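Local coordinates for protein paenibacillus xanthan lyase (Paenibacillus, PDB 6F2P) that cleaves xanthan as a lyase, probably removing the terminal mannose of its side chains by beta-elimination at the glucuronosyl linkage, at residues A507-N518 / R597-M608; A531-S539 / K570-G578. All coordinates share one frame; numbering follows the deposited sequence.

Contact 1 (A507-N518 / R597-M608)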
loop_
_atom_site.group_PDB
_atom_site.type_symbol
_atom_site.label_atom_id
_atom_site.label_comp_id
_atom_site.label_asym_id
_atom_site.label_seq_id
_atom_site.Cartn_x
_atom_site.Cartn_y
_atom_site.Cartn_z
ATOM N N ALA A 507 9.780 23.319 -18.881
ATOM C CA ALA A 507 10.821 22.297 -18.854
ATOM C C ALA A 507 10.594 21.313 -17.703
ATOM O O ALA A 507 10.408 21.712 -16.551
ATOM C CB ALA A 507 12.184 22.939 -18.732
ATOM N N THR A 508 10.610 20.028 -18.029
ATOM C CA THR A 508 10.318 18.988 -17.058
ATOM C C THR A 508 11.615 18.339 -16.563
ATOM O O THR A 508 12.528 18.070 -17.344
ATOM C CB THR A 508 9.355 17.955 -17.667
ATOM O OG1 THR A 508 8.163 18.631 -18.090
ATOM C CG2 THR A 508 8.985 16.871 -16.658
ATOM N N GLU A 509 11.707 18.109 -15.258
ATOM C CA GLU A 509 12.952 17.627 -14.667
ATOM C C GLU A 509 12.749 16.401 -13.786
ATOM O O GLU A 509 11.695 16.224 -13.172
ATOM C CB GLU A 509 13.605 18.730 -13.832
ATOM C CG GLU A 509 13.924 19.998 -14.596
ATOM C CD GLU A 509 14.529 21.078 -13.719
ATOM O OE1 GLU A 509 15.212 21.974 -14.268
ATOM O OE2 GLU A 509 14.327 21.036 -12.487
ATOM N N THR A 510 13.771 15.554 -13.729
ATOM C CA THR A 510 13.799 14.451 -12.776
ATOM C C THR A 510 15.070 14.560 -11.949
ATOM O O THR A 510 16.173 14.572 -12.501
ATOM C CB THR A 510 13.756 13.088 -13.478
ATOM O OG1 THR A 510 12.423 12.847 -13.956
ATOM C CG2 THR A 510 14.174 11.966 -12.515
ATOM N N ILE A 511 14.918 14.651 -10.630
ATOM C CA ILE A 511 16.067 14.930 -9.780
ATOM C C ILE A 511 16.751 13.657 -9.323
ATOM O O ILE A 511 16.150 12.839 -8.625
ATOM C CB ILE A 511 15.682 15.761 -8.542
ATOM C CG1 ILE A 511 14.776 16.937 -8.935
ATOM C CG2 ILE A 511 16.933 16.224 -7.813
ATOM C CD1 ILE A 511 15.325 17.802 -10.046
ATOM N N VAL A 512 18.007 13.485 -9.721
ATOM C CA VAL A 512 18.760 12.310 -9.295
ATOM C C VAL A 512 19.283 12.498 -7.878
ATOM O O VAL A 512 19.220 11.586 -7.045
ATOM C CB VAL A 512 19.944 12.001 -10.234
ATOM C CG1 VAL A 512 20.880 10.983 -9.595
ATOM C CG2 VAL A 512 19.447 11.490 -11.562
ATOM N N GLU A 513 19.792 13.693 -7.609
ATOM C CA GLU A 513 20.448 13.972 -6.344
ATOM C C GLU A 513 20.268 15.438 -5.964
ATOM O O GLU A 513 20.099 16.301 -6.830
ATOM C CB GLU A 513 21.930 13.613 -6.451
ATOM C CG GLU A 513 22.717 13.723 -5.167
ATOM C CD GLU A 513 22.042 13.037 -3.988
ATOM O OE1 GLU A 513 22.372 11.866 -3.710
ATOM O OE2 GLU A 513 21.194 13.675 -3.324
ATOM N N ASN A 514 20.259 15.706 -4.663
ATOM C CA ASN A 514 20.376 17.063 -4.155
ATOM C C ASN A 514 20.962 16.970 -2.760
ATOM O O ASN A 514 20.252 17.101 -1.776
ATOM C CB ASN A 514 19.025 17.788 -4.144
ATOM C CG ASN A 514 19.185 19.299 -4.071
ATOM O OD1 ASN A 514 20.252 19.795 -3.715
ATOM N ND2 ASN A 514 18.137 20.034 -4.417
ATOM N N ARG A 515 22.264 16.714 -2.683
ATOM C CA ARG A 515 22.892 16.323 -1.428
ATOM C C ARG A 515 23.522 17.500 -0.721
ATOM O O ARG A 515 24.184 18.318 -1.353
ATOM C CB ARG A 515 23.989 15.291 -1.700
ATOM C CG ARG A 515 24.471 14.537 -0.467
ATOM C CD ARG A 515 23.484 13.440 -0.105
ATOM N NE ARG A 515 23.911 12.662 1.054
ATOM C CZ ARG A 515 23.132 11.782 1.674
ATOM N NH1 ARG A 515 21.899 11.583 1.237
ATOM N NH2 ARG A 515 23.579 11.111 2.730
ATOM N N LYS A 516 23.341 17.575 0.594
ATOM C CA LYS A 516 24.024 18.595 1.377
ATOM C C LYS A 516 25.472 18.190 1.594
ATOM O O LYS A 516 25.757 17.035 1.906
ATOM C CB LYS A 516 23.339 18.821 2.721
ATOM C CG LYS A 516 23.693 20.157 3.341
ATOM C CD LYS A 516 23.706 20.080 4.839
ATOM C CE LYS A 516 22.372 19.646 5.370
ATOM N NZ LYS A 516 22.507 19.242 6.787
ATOM N N LEU A 517 26.380 19.147 1.441
ATOM C CA LEU A 517 27.811 18.865 1.473
ATOM C C LEU A 517 28.449 19.297 2.789
ATOM O O LEU A 517 27.760 19.782 3.688
ATOM C CB LEU A 517 28.499 19.548 0.289
ATOM C CG LEU A 517 27.826 19.223 -1.048
ATOM C CD1 LEU A 517 28.544 19.874 -2.219
ATOM C CD2 LEU A 517 27.756 17.711 -1.235
ATOM N N ASN A 518 29.762 19.113 2.906
ATOM C CA ASN A 518 30.481 19.604 4.071
ATOM C C ASN A 518 30.498 21.132 4.082
ATOM O O ASN A 518 29.972 21.769 3.163
ATOM C CB ASN A 518 31.891 19.013 4.156
ATOM C CG ASN A 518 32.749 19.340 2.946
ATOM O OD1 ASN A 518 32.603 20.390 2.310
ATOM N ND2 ASN A 518 33.667 18.439 2.630
ATOM N N ARG A 597 23.917 26.715 3.543
ATOM C CA ARG A 597 24.400 25.347 3.388
ATOM C C ARG A 597 24.770 25.046 1.938
ATOM O O ARG A 597 24.255 25.682 1.010
ATOM C CB ARG A 597 23.344 24.368 3.891
ATOM C CG ARG A 597 23.115 24.456 5.379
ATOM C CD ARG A 597 24.409 24.139 6.095
ATOM N NE ARG A 597 24.236 24.043 7.537
ATOM C CZ ARG A 597 24.532 25.014 8.394
ATOM N NH1 ARG A 597 25.023 26.169 7.949
ATOM N NH2 ARG A 597 24.340 24.826 9.697
ATOM N N ASN A 598 25.664 24.078 1.749
ATOM C CA ASN A 598 26.158 23.720 0.415
ATOM C C ASN A 598 25.523 22.456 -0.142
ATOM O O ASN A 598 25.312 21.489 0.588
ATOM C CB ASN A 598 27.675 23.560 0.440
ATOM C CG ASN A 598 28.376 24.785 0.994
ATOM O OD1 ASN A 598 28.082 25.918 0.592
ATOM N ND2 ASN A 598 29.293 24.568 1.942
ATOM N N PHE A 599 25.226 22.467 -1.438
ATOM C CA PHE A 599 24.515 21.354 -2.063
ATOM C C PHE A 599 25.105 20.922 -3.404
ATOM O O PHE A 599 25.569 21.749 -4.192
ATOM C CB PHE A 599 23.038 21.706 -2.271
ATOM C CG PHE A 599 22.242 21.798 -1.003
ATOM C CD1 PHE A 599 22.209 22.976 -0.268
ATOM C CD2 PHE A 599 21.504 20.711 -0.555
ATOM C CE1 PHE A 599 21.463 23.063 0.908
ATOM C CE2 PHE A 599 20.753 20.789 0.617
ATOM C CZ PHE A 599 20.735 21.968 1.349
ATOM N N MET A 600 25.071 19.614 -3.650
ATOM C CA MET A 600 25.366 19.049 -4.961
ATOM C C MET A 600 24.077 18.528 -5.572
ATOM O O MET A 600 23.480 17.582 -5.065
ATOM C CB MET A 600 26.364 17.898 -4.852
ATOM C CG MET A 600 26.534 17.129 -6.159
ATOM S SD MET A 600 27.133 18.192 -7.501
ATOM C CE MET A 600 28.771 18.573 -6.880
ATOM N N THR A 601 23.653 19.144 -6.664
ATOM C CA THR A 601 22.396 18.789 -7.305
ATOM C C THR A 601 22.632 18.160 -8.678
ATOM O O THR A 601 23.292 18.756 -9.533
ATOM C CB THR A 601 21.527 20.037 -7.469
ATOM O OG1 THR A 601 21.532 20.770 -6.244
ATOM C CG2 THR A 601 20.101 19.661 -7.813
ATOM N N LEU A 602 22.108 16.952 -8.882
ATOM C CA LEU A 602 22.211 16.268 -10.170
ATOM C C LEU A 602 20.805 15.988 -10.692
ATOM O O LEU A 602 19.948 15.538 -9.931
ATOM C CB LEU A 602 22.979 14.955 -10.012
ATOM C CG LEU A 602 24.342 15.003 -9.308
ATOM C CD1 LEU A 602 24.895 13.607 -9.102
ATOM C CD2 LEU A 602 25.336 15.845 -10.081
ATOM N N TRP A 603 20.553 16.253 -11.974
ATOM C CA TRP A 603 19.224 15.982 -12.524
ATOM C C TRP A 603 19.144 15.768 -14.043
ATOM O O TRP A 603 20.108 15.979 -14.771
ATOM C CB TRP A 603 18.224 17.053 -12.082
ATOM C CG TRP A 603 18.368 18.402 -12.748
ATOM C CD1 TRP A 603 17.579 18.913 -13.737
ATOM C CD2 TRP A 603 19.336 19.419 -12.444
ATOM N NE1 TRP A 603 18.001 20.177 -14.077
ATOM C CE2 TRP A 603 19.077 20.509 -13.297
ATOM C CE3 TRP A 603 20.397 19.512 -11.535
ATOM C CZ2 TRP A 603 19.842 21.677 -13.269
ATOM C CZ3 TRP A 603 21.159 20.671 -11.516
ATOM C CH2 TRP A 603 20.873 21.738 -12.375
ATOM N N PHE A 604 17.978 15.315 -14.494
ATOM C CA PHE A 604 17.691 15.155 -15.911
ATOM C C PHE A 604 16.766 16.264 -16.371
ATOM O O PHE A 604 15.857 16.680 -15.638
ATOM C CB PHE A 604 16.982 13.827 -16.187
ATOM C CG PHE A 604 17.761 12.607 -15.777
ATOM C CD1 PHE A 604 18.983 12.316 -16.359
ATOM C CD2 PHE A 604 17.244 11.724 -14.842
ATOM C CE1 PHE A 604 19.689 11.181 -15.992
ATOM C CE2 PHE A 604 17.945 10.577 -14.475
ATOM C CZ PHE A 604 19.169 10.310 -15.048
ATOM N N ASP A 605 16.975 16.726 -17.597
ATOM C CA ASP A 605 16.071 17.688 -18.197
ATOM C C ASP A 605 15.393 17.044 -19.386
ATOM O O ASP A 605 16.022 16.826 -20.416
ATOM C CB ASP A 605 16.834 18.942 -18.633
ATOM C CG ASP A 605 15.912 20.058 -19.130
ATOM O OD1 ASP A 605 14.774 19.784 -19.600
ATOM O OD2 ASP A 605 16.341 21.227 -19.053
ATOM N N HIS A 606 14.103 16.758 -19.241
ATOM C CA HIS A 606 13.309 16.155 -20.310
ATOM C C HIS A 606 12.780 17.185 -21.297
ATOM O O HIS A 606 12.054 16.837 -22.232
ATOM C CB HIS A 606 12.133 15.371 -19.725
ATOM C CG HIS A 606 12.524 14.435 -18.627
ATOM N ND1 HIS A 606 13.127 13.219 -18.865
ATOM C CD2 HIS A 606 12.411 14.543 -17.281
ATOM C CE1 HIS A 606 13.364 12.614 -17.712
ATOM N NE2 HIS A 606 12.942 13.400 -16.737
ATOM N N GLY A 607 13.130 18.452 -21.078
ATOM C CA GLY A 607 12.670 19.532 -21.932
ATOM C C GLY A 607 11.219 19.931 -21.718
ATOM O O GLY A 607 10.547 19.451 -20.808
ATOM N N MET A 608 10.734 20.827 -22.568
ATOM C CA MET A 608 9.362 21.286 -22.485
ATOM C C MET A 608 8.432 20.315 -23.161
ATOM O O MET A 608 8.826 19.611 -24.091
ATOM C CB MET A 608 9.217 22.643 -23.161
ATOM C CG MET A 608 9.386 23.816 -22.215
ATOM S SD MET A 608 9.148 25.338 -23.121
ATOM C CE MET A 608 7.670 24.907 -24.054
HETATM O O HOH W 1 16.768 21.942 -16.485
HETATM O O HOH W 2 26.596 22.887 3.881
#

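Contact 2 (A531-S539 / K570-G578)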
loop_
_atom_site.group_PDB
_atom_site.type_symbol
_atom_site.label_atom_id
_atom_site.label_comp_id
_atom_site.label_asym_id
_atom_site.label_seq_id
_atom_site.Cartn_x
_atom_site.Cartn_y
_atom_site.Cartn_z
ATOM N N ALA A 531 37.890 13.814 -12.098
ATOM C CA ALA A 531 37.506 14.805 -11.087
ATOM C C ALA A 531 37.001 16.107 -11.702
ATOM O O ALA A 531 37.617 16.653 -12.612
ATOM C CB ALA A 531 38.677 15.091 -10.138
ATOM N N LYS A 532 35.878 16.604 -11.200
ATOM C CA LYS A 532 35.372 17.906 -11.608
ATOM C C LYS A 532 35.881 18.975 -10.641
ATOM O O LYS A 532 36.348 18.650 -9.549
ATOM C CB LYS A 532 33.846 17.891 -11.606
ATOM C CG LYS A 532 33.224 17.036 -12.686
ATOM C CD LYS A 532 33.386 17.648 -14.064
ATOM C CE LYS A 532 32.550 16.889 -15.082
ATOM N NZ LYS A 532 32.792 17.336 -16.475
ATOM N N PRO A 533 35.811 20.254 -11.042
ATOM C CA PRO A 533 36.149 21.355 -10.128
ATOM C C PRO A 533 35.328 21.290 -8.838
ATOM O O PRO A 533 34.120 21.076 -8.912
ATOM C CB PRO A 533 35.752 22.597 -10.930
ATOM C CG PRO A 533 35.888 22.190 -12.341
ATOM C CD PRO A 533 35.522 20.737 -12.404
ATOM N N GLY A 534 35.964 21.473 -7.683
ATOM C CA GLY A 534 35.268 21.365 -6.409
ATOM C C GLY A 534 34.793 22.686 -5.824
ATOM O O GLY A 534 34.387 22.761 -4.664
ATOM N N SER A 535 34.830 23.736 -6.632
ATOM C CA SER A 535 34.520 25.069 -6.147
ATOM C C SER A 535 33.038 25.405 -6.281
ATOM O O SER A 535 32.384 25.004 -7.250
ATOM C CB SER A 535 35.367 26.108 -6.887
ATOM O OG SER A 535 35.068 26.109 -8.273
ATOM N N LEU A 536 32.523 26.144 -5.299
ATOM C CA LEU A 536 31.136 26.595 -5.301
ATOM C C LEU A 536 30.871 27.473 -6.512
ATOM O O LEU A 536 31.705 28.286 -6.886
ATOM C CB LEU A 536 30.832 27.368 -4.022
ATOM C CG LEU A 536 31.011 26.541 -2.756
ATOM C CD1 LEU A 536 31.001 27.436 -1.538
ATOM C CD2 LEU A 536 29.895 25.526 -2.671
ATOM N N GLY A 537 29.705 27.301 -7.120
ATOM C CA GLY A 537 29.362 28.017 -8.330
ATOM C C GLY A 537 29.404 27.104 -9.537
ATOM O O GLY A 537 28.794 27.408 -10.570
ATOM N N TRP A 538 30.120 25.984 -9.402
ATOM C CA TRP A 538 30.248 24.992 -10.476
ATOM C C TRP A 538 28.914 24.529 -11.048
ATOM O O TRP A 538 27.981 24.208 -10.308
ATOM C CB TRP A 538 31.028 23.774 -10.008
ATOM C CG TRP A 538 31.125 22.715 -11.065
ATOM C CD1 TRP A 538 32.039 22.649 -12.081
ATOM C CD2 TRP A 538 30.282 21.569 -11.212
ATOM N NE1 TRP A 538 31.811 21.534 -12.852
ATOM C CE2 TRP A 538 30.739 20.854 -12.336
ATOM C CE3 TRP A 538 29.185 21.077 -10.499
ATOM C CZ2 TRP A 538 30.137 19.674 -12.762
ATOM C CZ3 TRP A 538 28.589 19.906 -10.925
ATOM C CH2 TRP A 538 29.066 19.217 -12.046
ATOM N N SER A 539 28.847 24.480 -12.374
ATOM C CA SER A 539 27.611 24.183 -13.079
ATOM C C SER A 539 27.893 23.744 -14.518
ATOM O O SER A 539 28.567 24.454 -15.276
ATOM C CB SER A 539 26.705 25.408 -13.071
ATOM O OG SER A 539 25.487 25.145 -13.738
ATOM N N LYS A 570 22.621 17.193 -15.782
ATOM C CA LYS A 570 22.977 18.541 -15.322
ATOM C C LYS A 570 23.467 18.517 -13.878
ATOM O O LYS A 570 22.958 17.760 -13.051
ATOM C CB LYS A 570 21.792 19.502 -15.467
ATOM C CG LYS A 570 21.339 19.676 -16.905
ATOM C CD LYS A 570 20.299 20.764 -17.039
ATOM C CE LYS A 570 19.995 21.043 -18.502
ATOM N NZ LYS A 570 19.139 22.247 -18.667
ATOM N N GLY A 571 24.462 19.345 -13.581
ATOM C CA GLY A 571 25.063 19.374 -12.261
ATOM C C GLY A 571 25.233 20.788 -11.741
ATOM O O GLY A 571 25.452 21.725 -12.514
ATOM N N LEU A 572 25.128 20.945 -10.424
ATOM C CA LEU A 572 25.265 22.250 -9.799
ATOM C C LEU A 572 25.795 22.112 -8.380
ATOM O O LEU A 572 25.172 21.463 -7.539
ATOM C CB LEU A 572 23.921 22.972 -9.781
ATOM C CG LEU A 572 23.882 24.299 -9.008
ATOM C CD1 LEU A 572 24.853 25.322 -9.592
ATOM C CD2 LEU A 572 22.479 24.879 -8.980
ATOM N N ARG A 573 26.956 22.708 -8.122
ATOM C CA ARG A 573 27.492 22.806 -6.770
ATOM C C ARG A 573 27.383 24.265 -6.299
ATOM O O ARG A 573 28.068 25.141 -6.815
ATOM C CB ARG A 573 28.943 22.329 -6.741
ATOM C CG ARG A 573 29.547 22.301 -5.360
ATOM C CD ARG A 573 31.047 22.161 -5.419
ATOM N NE ARG A 573 31.451 20.964 -6.141
ATOM C CZ ARG A 573 31.841 19.836 -5.557
ATOM N NH1 ARG A 573 31.877 19.755 -4.231
ATOM N NH2 ARG A 573 32.196 18.791 -6.301
ATOM N N GLU A 574 26.499 24.538 -5.346
ATOM C CA GLU A 574 26.278 25.918 -4.931
ATOM C C GLU A 574 26.045 26.026 -3.438
ATOM O O GLU A 574 25.737 25.028 -2.778
ATOM C CB GLU A 574 25.094 26.527 -5.682
ATOM C CG GLU A 574 23.784 25.830 -5.406
ATOM C CD GLU A 574 22.602 26.574 -5.975
ATOM O OE1 GLU A 574 21.449 26.171 -5.712
ATOM O OE2 GLU A 574 22.826 27.567 -6.686
ATOM N N ALA A 575 26.213 27.242 -2.915
ATOM C CA ALA A 575 25.855 27.563 -1.535
ATOM C C ALA A 575 24.450 28.135 -1.544
ATOM O O ALA A 575 24.091 28.927 -2.424
ATOM C CB ALA A 575 26.828 28.564 -0.938
ATOM N N ARG A 576 23.639 27.729 -0.579
ATOM C CA ARG A 576 22.274 28.223 -0.547
ATOM C C ARG A 576 21.928 28.848 0.789
ATOM O O ARG A 576 22.384 28.388 1.838
ATOM C CB ARG A 576 21.297 27.113 -0.915
ATOM C CG ARG A 576 21.430 26.694 -2.361
ATOM C CD ARG A 576 20.400 25.670 -2.731
ATOM N NE ARG A 576 19.038 26.161 -2.549
ATOM C CZ ARG A 576 18.322 26.737 -3.509
ATOM N NH1 ARG A 576 18.852 26.905 -4.715
ATOM N NH2 ARG A 576 17.081 27.142 -3.260
ATOM N N SER A 577 21.148 29.924 0.738
ATOM C CA SER A 577 20.697 30.580 1.955
ATOM C C SER A 577 19.190 30.622 2.004
ATOM O O SER A 577 18.512 30.639 0.970
ATOM C CB SER A 577 21.276 31.988 2.089
ATOM O OG SER A 577 22.647 31.935 2.440
ATOM N N GLY A 578 18.675 30.620 3.222
ATOM C CA GLY A 578 17.251 30.714 3.452
ATOM C C GLY A 578 17.027 30.609 4.939
ATOM O O GLY A 578 17.973 30.360 5.706
HETATM O O HOH W 3 31.662 19.899 -8.996
#

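Contact 1 (A507-N518 / R597-M608)
Met600 and Arg515 bond to each other in both directions, with Met600 N 2.8 Å from Arg515 O and Arg515 N returning to Met600 O. Met600 CB packs on Leu517 CD2 at 3.9 Å. Its CG is anti to the backbone N (chi1 171°), and the thioether bends away from strand 508-516 toward Arg573. Next along, Asn598 holds two residues. Its carbonyl O accepts from Leu517 N at 2.7 Å. Its ND2 donates to Asn518 O at 3.1 Å, nearly straight at 171°. That donor lies in the plane of the Asn518 carbonyl, and the acceptor lies in the plane of the Asn598 amide. Lys516 works from the other face of the sheet. Its CG sits over one face of the Phe599 ring, 4.2 Å from the centroid, as a CH-pi contact offset toward the rim. The amine runs on to the carbonyls of Asn423 and Ser420. Farther along the pair, Thr510 OG1 meets the edge of the His606 ring at NE2, 2.9 Å away, and also bonds Thr439. At the corner at Val512, between the Thr510 and Lys516 ends of the strand, Val512 N and Glu513 N both donate to Leu602 O from the same side of its plane. This is a classic beta bulge. It kinks strand 508-516 against the long strand 595-607, within an antiparallel sheet of the super-sandwich domain of this family 8 polysaccharide lyase.

Contact 2 (A531-S539 / K570-G578)
Gly537 N donates to Arg573 O at 2.7 Å and Arg573 N to Trp538 O at 2.8 Å, so Gly537 and Trp538 both face one residue and form a G1 beta bulge at the end of a type II turn from Ser535 to Trp538. Gly537 has the positive phi (107°) expected at the third position of that turn. One residue on, Ser539 pairs with Leu572 as an antiparallel, non-hydrogen-bonded pair. Arg573 carries most of the side-chain contact. Its CG is anti to the backbone N (chi1 -176°), and a bend at chi3 lays the guanidinium beside the loop. Gly534 CA lies 3.7 Å above the guanidinium plane, over its centre. Water 3 meets the edge of the group in its plane, accepting from Arg573 NH2 at 3.0 Å and donating to Pro533 O at 2.7 Å. The same water sits above one face of the Trp538 ring, near its rim. Arg573 NH1 is gripped from outside by the carbonyls of Asn523 and Gly521. The indole is steeply turned against the guanidinium, with planes 66° apart. Its CZ3 comes within 3.6 Å of Gly571 C, where the backbone passes close because Gly571 has no side chain. Its edge also faces Arg573 N. Toward the other end, Leu536 CD2 touches Glu574 C at 4.0 Å and CD1 approaches Ala575 CB. Leu572 CD1 packs on Ser539 CB. Trp538 and Arg573 are both buried against Leu525 of strand 525-527, and Arg573 also touches Met600 of strand 595-607. The loop leads from strand 530-531, at the edge of the nine-stranded sheet, into strand 539-543, at the edge of the five-stranded one.

How the contacts relate
The chain first runs through strand 508-516, the earlier half of contact 1. It then passes the loop 531-539 and strand 539-543, and returns on strand 566-578 to close contact 2. Strand 595-607 follows and closes contact 1, so contact 2 lies wholly within the larger loop and the two do not cross. Strands 566-578 and 595-607 are neighbours in one five-stranded antiparallel sheet. Probable hydrogen bonds from Arg576 N to Arg597 O and from Thr601 N to Leu572 O join the contacts directly. Contact 1 extends the sheet toward strand 439-441, while contact 2 lies at its 539-543 border and leads to strands 525-527 and 530-531 of the nine-stranded sheet.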